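PDB 6Y1W: putative tryptophan halogenase from Xanthomonas campestris pv. campestris, which is a flavin-dependent halogenase that probably uses FAD to halogenate an aromatic substrate such as tryptophan or a related indole. Local coordinates for residues E494-R497 / R498-A502. Sequence-based numbering, arbitrary orientation.
Sequences EFLR and RYCPA
With CG trans to the backbone N in both Phe-495 (chi1 -169°) and Tyr-499 (chi1 -179°), the two rings leave the helix alongside each other, one turn apart. Their planes run nearly parallel but are offset, with little overlap and centroids 5.2 Å apart; Tyr-499 CB lies over one face of the phenyl ring in a CH-pi contact, and CB and CG of Tyr-499 both come to 3.7 Å from Phe-495 CE2. Arg-498, bent at chi3, brings NH1 to the edge of the same phenyl ring, 4.2 Å from CD1, with the guanidinium plane turned 80° from the ring. Glu-494 OE2 lies 4.6 Å from Arg-498 NH2 and stands off the guanidinium plane, so no N-H is aimed at it and the charges probably attract without a salt bridge. On another side of the helix, Leu-496 CD2 packs on Cys-500 SG at 3.7 Å. Hydrogen bonds from Tyr-499 N to Phe-495 O (2.9 Å) and from Cys-500 N to Leu-496 O (3.0 Å) hold the last turn; Pro-501 CG rests 3.3 Å from Arg-497 O. Beyond the helix, His-153 meets both rings, Tyr-499 OH is hydrogen-bonded to Glu-77, and Gln-280 NE2 donates a hydrogen bond to Cys-500 O. The whole illustrates i to i+3 and i to i+4 side-chain pairing at the C-terminal end of helix 492-499, where Cys-500 leaves helical geometry and Pro-501 follows, beside strand 87-89 of the halogenase fold.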
loop_
_atom_site.group_PDB
_atom_site.type_symbol
_atom_site.label_atom_id
_atom_site.label_comp_id
_atom_site.label_asym_id
_atom_site.label_seq_id
_atom_site.Cartn_x
_atom_site.Cartn_y
_atom_site.Cartn_z
ATOM N N GLU A 494 14.513 15.820 31.089
ATOM C CA GLU A 494 14.577 14.814 32.142
ATOM C C GLU A 494 14.632 13.414 31.553
ATOM O O GLU A 494 15.387 12.552 32.029
ATOM C CB GLU A 494 13.377 14.963 33.079
ATOM C CG GLU A 494 13.599 16.051 34.101
ATOM C CD GLU A 494 12.350 16.387 34.878
ATOM O OE1 GLU A 494 12.217 17.567 35.288
ATOM O OE2 GLU A 494 11.521 15.464 35.083
ATOM N N PHE A 495 13.862 13.167 30.494
ATOM C CA PHE A 495 13.908 11.855 29.883
ATOM C C PHE A 495 15.275 11.584 29.258
ATOM O O PHE A 495 15.832 10.500 29.431
ATOM C CB PHE A 495 12.782 11.709 28.846
ATOM C CG PHE A 495 12.632 10.306 28.385
ATOM C CD1 PHE A 495 12.004 9.358 29.204
ATOM C CD2 PHE A 495 13.181 9.894 27.185
ATOM C CE1 PHE A 495 11.913 8.021 28.797
ATOM C CE2 PHE A 495 13.099 8.572 26.782
ATOM C CZ PHE A 495 12.462 7.622 27.586
ATOM N N LEU A 496 15.840 12.569 28.545
ATOM C CA LEU A 496 17.159 12.381 27.943
ATOM C C LEU A 496 18.215 12.052 28.999
ATOM O O LEU A 496 19.041 11.158 28.814
ATOM C CB LEU A 496 17.567 13.635 27.180
ATOM C CG LEU A 496 16.678 13.994 25.970
ATOM C CD1 LEU A 496 17.009 15.406 25.518
ATOM C CD2 LEU A 496 17.008 12.983 24.831
ATOM N N ARG A 497 18.212 12.813 30.088
ATOM C CA ARG A 497 19.213 12.603 31.129
ATOM C C ARG A 497 19.170 11.178 31.668
ATOM O O ARG A 497 20.215 10.617 32.030
ATOM C CB ARG A 497 18.982 13.583 32.266
ATOM C CG ARG A 497 19.743 14.883 32.092
ATOM C CD ARG A 497 19.773 15.675 33.392
ATOM N NE ARG A 497 18.488 16.312 33.670
ATOM C CZ ARG A 497 18.127 17.494 33.183
ATOM N NH1 ARG A 497 18.961 18.159 32.386
ATOM N NH2 ARG A 497 16.938 18.008 33.491
ATOM N N ARG A 498 17.972 10.592 31.765
ATOM C CA ARG A 498 17.852 9.230 32.287
ATOM C C ARG A 498 18.031 8.149 31.229
ATOM O O ARG A 498 18.478 7.039 31.556
ATOM C CB ARG A 498 16.479 9.020 32.949
ATOM C CG ARG A 498 16.082 10.085 33.946
ATOM C CD ARG A 498 14.857 9.663 34.769
ATOM N NE ARG A 498 13.668 9.410 33.951
ATOM C CZ ARG A 498 12.505 10.043 34.106
ATOM N NH1 ARG A 498 11.472 9.750 33.321
ATOM N NH2 ARG A 498 12.370 10.973 35.047
ATOM N N TYR A 499 17.715 8.427 29.967
ATOM C CA TYR A 499 17.629 7.366 28.967
ATOM C C TYR A 499 18.859 7.288 28.074
ATOM O O TYR A 499 19.330 6.193 27.768
ATOM C CB TYR A 499 16.387 7.584 28.094
ATOM C CG TYR A 499 16.172 6.529 27.023
ATOM C CD1 TYR A 499 15.728 5.246 27.350
ATOM C CD2 TYR A 499 16.391 6.832 25.664
ATOM C CE1 TYR A 499 15.536 4.287 26.360
ATOM C CE2 TYR A 499 16.190 5.904 24.685
ATOM C CZ TYR A 499 15.762 4.627 25.015
ATOM O OH TYR A 499 15.548 3.705 24.028
ATOM N N CYS A 500 19.396 8.427 27.664
ATOM C CA CYS A 500 20.451 8.395 26.678
ATOM C C CYS A 500 21.368 9.596 26.806
ATOM O O CYS A 500 21.657 10.240 25.803
ATOM C CB CYS A 500 19.824 8.315 25.272
ATOM S SG CYS A 500 18.718 9.701 24.893
ATOM N N PRO A 501 21.875 9.914 28.004
ATOM C CA PRO A 501 22.715 11.114 28.152
ATOM C C PRO A 501 24.013 11.031 27.357
ATOM O O PRO A 501 24.759 10.036 27.412
ATOM C CB PRO A 501 22.972 11.180 29.670
ATOM C CG PRO A 501 22.819 9.787 30.132
ATOM C CD PRO A 501 21.696 9.212 29.297
ATOM N N ALA A 502 24.250 12.077 26.538
ATOM C CA ALA A 502 25.467 12.265 25.770
ATOM C C ALA A 502 26.406 13.178 26.547
ATOM O O ALA A 502 25.951 14.114 27.204
ATOM C CB ALA A 502 25.189 12.910 24.403
#